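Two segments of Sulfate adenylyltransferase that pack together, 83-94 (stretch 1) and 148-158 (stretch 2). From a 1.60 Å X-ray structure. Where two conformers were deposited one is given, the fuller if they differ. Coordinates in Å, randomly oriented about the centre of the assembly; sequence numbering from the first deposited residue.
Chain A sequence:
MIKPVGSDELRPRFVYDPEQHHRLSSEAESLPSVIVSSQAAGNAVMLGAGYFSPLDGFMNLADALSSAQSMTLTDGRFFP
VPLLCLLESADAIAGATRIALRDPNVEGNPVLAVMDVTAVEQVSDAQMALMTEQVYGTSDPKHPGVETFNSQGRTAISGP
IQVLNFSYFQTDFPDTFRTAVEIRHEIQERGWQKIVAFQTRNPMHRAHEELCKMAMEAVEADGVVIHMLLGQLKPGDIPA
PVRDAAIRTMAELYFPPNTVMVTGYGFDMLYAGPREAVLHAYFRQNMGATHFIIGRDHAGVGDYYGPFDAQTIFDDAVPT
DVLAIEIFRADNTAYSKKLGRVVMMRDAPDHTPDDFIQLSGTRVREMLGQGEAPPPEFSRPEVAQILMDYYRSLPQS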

# COMPACT_ATOMS: atom_id res chain seq x y z
N LEU A 83 -16.03 -14.94 14.79
CA LEU A 83 -16.13 -14.09 13.62
C LEU A 83 -17.51 -14.30 13.05
O LEU A 83 -17.73 -15.27 12.32
CB LEU A 83 -15.11 -14.49 12.55
CG LEU A 83 -13.64 -14.19 12.81
CD1 LEU A 83 -12.84 -14.56 11.51
CD2 LEU A 83 -13.39 -12.73 13.23
N LEU A 84 -18.43 -13.40 13.39
CA LEU A 84 -19.84 -13.60 13.01
C LEU A 84 -20.30 -12.57 11.99
O LEU A 84 -19.82 -11.42 11.95
CB LEU A 84 -20.73 -13.54 14.26
CG LEU A 84 -20.69 -14.77 15.18
CD1 LEU A 84 -21.31 -14.45 16.51
CD2 LEU A 84 -21.45 -15.96 14.52
N CYS A 85 -21.23 -13.00 11.14
CA CYS A 85 -21.98 -12.07 10.27
C CYS A 85 -23.43 -12.15 10.70
O CYS A 85 -24.19 -13.03 10.26
CB CYS A 85 -21.85 -12.47 8.79
SG CYS A 85 -22.71 -11.28 7.74
N LEU A 86 -23.79 -11.24 11.60
CA LEU A 86 -25.15 -11.20 12.16
C LEU A 86 -25.96 -10.15 11.43
O LEU A 86 -25.46 -9.08 11.12
CB LEU A 86 -25.07 -10.84 13.64
CG LEU A 86 -24.55 -11.94 14.58
CD1 LEU A 86 -24.29 -11.39 15.98
CD2 LEU A 86 -25.61 -13.02 14.65
N LEU A 87 -27.23 -10.47 11.18
CA LEU A 87 -28.15 -9.63 10.39
C LEU A 87 -29.50 -9.59 11.13
O LEU A 87 -29.87 -10.54 11.83
CB LEU A 87 -28.37 -10.26 9.03
CG LEU A 87 -27.13 -10.48 8.12
CD1 LEU A 87 -27.65 -11.24 6.89
CD2 LEU A 87 -26.49 -9.15 7.74
N GLU A 88 -30.28 -8.53 10.89
CA GLU A 88 -31.62 -8.47 11.42
C GLU A 88 -32.49 -9.59 10.80
O GLU A 88 -33.32 -10.23 11.47
CB GLU A 88 -32.18 -7.08 11.09
CG GLU A 88 -33.58 -6.85 11.61
CD GLU A 88 -33.67 -7.10 13.10
OE1 GLU A 88 -32.73 -6.71 13.83
OE2 GLU A 88 -34.70 -7.69 13.54
N SER A 89 -32.29 -9.85 9.51
CA SER A 89 -33.06 -10.87 8.80
C SER A 89 -32.29 -11.42 7.59
O SER A 89 -31.53 -10.70 6.97
CB SER A 89 -34.39 -10.26 8.34
OG SER A 89 -35.04 -11.12 7.44
N ALA A 90 -32.53 -12.68 7.24
CA ALA A 90 -31.95 -13.26 6.02
C ALA A 90 -32.97 -13.33 4.87
O ALA A 90 -32.74 -14.06 3.89
CB ALA A 90 -31.35 -14.64 6.32
N ASP A 91 -34.07 -12.59 4.98
CA ASP A 91 -35.14 -12.61 3.94
C ASP A 91 -34.68 -12.24 2.52
O ASP A 91 -35.09 -12.90 1.56
CB ASP A 91 -36.35 -11.74 4.34
CG ASP A 91 -37.12 -12.31 5.52
OD1 ASP A 91 -37.05 -13.54 5.76
OD2 ASP A 91 -37.80 -11.52 6.24
N ALA A 92 -33.85 -11.22 2.38
CA ALA A 92 -33.33 -10.81 1.07
C ALA A 92 -32.50 -11.90 0.37
O ALA A 92 -32.39 -11.91 -0.84
CB ALA A 92 -32.54 -9.51 1.17
N ILE A 93 -31.91 -12.81 1.13
CA ILE A 93 -31.07 -13.86 0.54
C ILE A 93 -31.62 -15.27 0.79
O ILE A 93 -30.88 -16.27 0.71
CB ILE A 93 -29.63 -13.76 1.07
CG1 ILE A 93 -29.62 -13.85 2.60
CG2 ILE A 93 -28.96 -12.47 0.56
CD1 ILE A 93 -28.21 -14.05 3.22
N ALA A 94 -32.92 -15.34 1.09
CA ALA A 94 -33.58 -16.62 1.38
C ALA A 94 -33.38 -17.60 0.23
O ALA A 94 -33.74 -17.32 -0.92
CB ALA A 94 -35.07 -16.40 1.65
N THR A 148 -22.37 -3.06 20.96
CA THR A 148 -22.24 -3.30 19.52
C THR A 148 -22.56 -4.73 19.15
O THR A 148 -23.30 -5.00 18.20
CB THR A 148 -20.78 -2.92 19.03
OG1 THR A 148 -20.62 -1.50 19.21
CG2 THR A 148 -20.53 -3.32 17.56
N PHE A 149 -22.01 -5.68 19.92
CA PHE A 149 -22.17 -7.10 19.57
C PHE A 149 -23.65 -7.47 19.59
O PHE A 149 -24.12 -8.23 18.74
CB PHE A 149 -21.37 -7.97 20.59
CG PHE A 149 -21.40 -9.47 20.31
CD1 PHE A 149 -20.86 -9.97 19.12
CD2 PHE A 149 -21.98 -10.36 21.22
CE1 PHE A 149 -20.88 -11.37 18.85
CE2 PHE A 149 -22.01 -11.75 20.97
CZ PHE A 149 -21.44 -12.24 19.78
N ASN A 150 -24.36 -6.90 20.56
CA ASN A 150 -25.76 -7.25 20.78
C ASN A 150 -26.72 -6.38 19.98
O ASN A 150 -27.95 -6.47 20.16
CB ASN A 150 -26.07 -7.18 22.28
CG ASN A 150 -25.55 -8.40 23.02
OD1 ASN A 150 -26.21 -9.44 23.07
ND2 ASN A 150 -24.35 -8.30 23.56
N SER A 151 -26.18 -5.55 19.10
CA SER A 151 -26.97 -4.56 18.35
C SER A 151 -26.97 -4.82 16.86
O SER A 151 -27.24 -3.89 16.09
CB SER A 151 -26.47 -3.14 18.62
OG SER A 151 -26.96 -2.73 19.88
N GLN A 152 -26.75 -6.07 16.46
CA GLN A 152 -26.56 -6.39 15.05
C GLN A 152 -27.66 -7.26 14.47
O GLN A 152 -27.66 -7.52 13.25
CB GLN A 152 -25.25 -7.15 14.84
CG GLN A 152 -23.99 -6.38 15.30
CD GLN A 152 -22.77 -7.26 15.15
OE1 GLN A 152 -22.15 -7.27 14.09
NE2 GLN A 152 -22.49 -8.09 16.16
N GLY A 153 -28.55 -7.74 15.31
CA GLY A 153 -29.54 -8.72 14.92
C GLY A 153 -29.11 -10.11 15.36
O GLY A 153 -27.98 -10.28 15.91
N ARG A 154 -29.95 -11.10 15.08
CA ARG A 154 -29.80 -12.46 15.62
C ARG A 154 -29.76 -13.57 14.56
O ARG A 154 -29.82 -14.76 14.90
CB ARG A 154 -30.93 -12.77 16.63
CG ARG A 154 -30.96 -11.84 17.84
CD ARG A 154 -29.64 -11.85 18.60
NE ARG A 154 -29.85 -11.41 19.98
CZ ARG A 154 -30.59 -12.02 20.90
NH1 ARG A 154 -31.23 -13.18 20.64
NH2 ARG A 154 -30.69 -11.47 22.09
N THR A 155 -29.68 -13.19 13.28
CA THR A 155 -29.54 -14.18 12.21
C THR A 155 -28.08 -14.26 11.79
O THR A 155 -27.53 -13.30 11.25
CB THR A 155 -30.43 -13.82 10.99
OG1 THR A 155 -31.81 -13.77 11.40
CG2 THR A 155 -30.30 -14.88 9.88
N ALA A 156 -27.45 -15.42 12.01
CA ALA A 156 -26.04 -15.61 11.65
C ALA A 156 -25.95 -16.31 10.31
O ALA A 156 -26.57 -17.38 10.11
CB ALA A 156 -25.36 -16.44 12.72
N ILE A 157 -25.21 -15.72 9.37
CA ILE A 157 -24.95 -16.38 8.08
C ILE A 157 -23.48 -16.78 8.07
O ILE A 157 -22.59 -16.00 8.51
CB ILE A 157 -25.36 -15.50 6.88
CG1 ILE A 157 -24.58 -14.19 6.85
CG2 ILE A 157 -26.87 -15.17 7.01
CD1 ILE A 157 -24.76 -13.41 5.51
N SER A 158 -23.22 -18.00 7.61
CA SER A 158 -21.86 -18.56 7.72
C SER A 158 -21.43 -19.20 6.42
O SER A 158 -22.28 -19.58 5.59
CB SER A 158 -21.75 -19.58 8.87
OG SER A 158 -22.74 -20.60 8.76
O HOH W 1 -21.59 -9.41 12.56
O HOH W 2 -21.80 -15.83 11.09
O HOH W 3 -32.58 -10.89 14.10
O HOH W 4 -33.32 -13.03 13.37

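Stretch 2 enters the contact at the end of a helix. Thr-148 lies out of reach of stretch 1, but Phe-149, with chi1 at -177°, carries its ring back to it even though its CA-to-CB bond points sideways. Leu-84 CD1 sits 3.9 Å from Phe-149 CE1, near the plane of the ring, so the leucine meets the edge of the aromatic group. Asn-150 leaves helical phi/psi and, like Ser-151, makes no contact with stretch 1.

The CA-to-CB bond of Gln-152 points toward stretch 1, and its amide is held at both ends. Its NE2 donates to Phe-149 O at 3.1 Å with an angle of 173°, close to linear, which ties the loop back to the helix end. Its OE1 accepts from water 1 (2.7 Å), which also donates to Leu-84 O (2.7 Å) and accepts from Leu-86 N (3.0 Å). The water thus serves two backbone groups of stretch 1 that have no direct polar partner in stretch 2. Leu-86 CD1 packs 3.8 Å from Gln-152 NE2.

At Gly-153 the chains draw close: its CA is 4.1 Å from Glu-88 CA. An ideal CB would lie 2.4 Å from Leu-87 O and 2.6 Å from Glu-88 N, both clashes, and phi/psi of 100/179 would jam it against the preceding carbonyl as well. The space is instead used by a CA-H...O contact, Gly-153 CA to Leu-87 O at 3.6 Å. The CA-to-CB bond of Arg-154 points away, while its backbone N donates to water 3 (2.8 Å), which in turn donates to Glu-88 O (2.8 Å).

Regular antiparallel pairing follows. Thr-155 and Leu-87 form a hydrogen-bonded pair: Thr-155 N donates to Leu-87 O at 3.0 Å and 157°, and Leu-87 N to Thr-155 O at 2.8 Å, although the latter angle of 141° is more bent. Leu-86 CA also approaches Thr-155 O, at 3.3 Å, as a CA-H...O contact. The threonine methyl CG2 lies 3.7 Å from Ala-90 CB.

Ala-156 faces Leu-86 in a non-hydrogen-bonded pair, their CA atoms 4.5 Å apart. Their side chains share one face of the sheet, where Leu-86 CD2 reaches Ala-156 CB at 3.9 Å.

Ile-157 N donates to Cys-85 O at 3.0 Å and 169°, the straightest of the three direct bonds between the stretches. Its side chain gathers apolar neighbours: CG1 lies 3.6 Å from Cys-85 SG, CD1 3.9 Å from Leu-87 CD1, and CG2 4.2 Å from Ile-93 CD1. Water 2 links Ile-157 O (2.7 Å) to Cys-85 N (2.9 Å), extending the pairing through solvent. Ser-158 makes no contact.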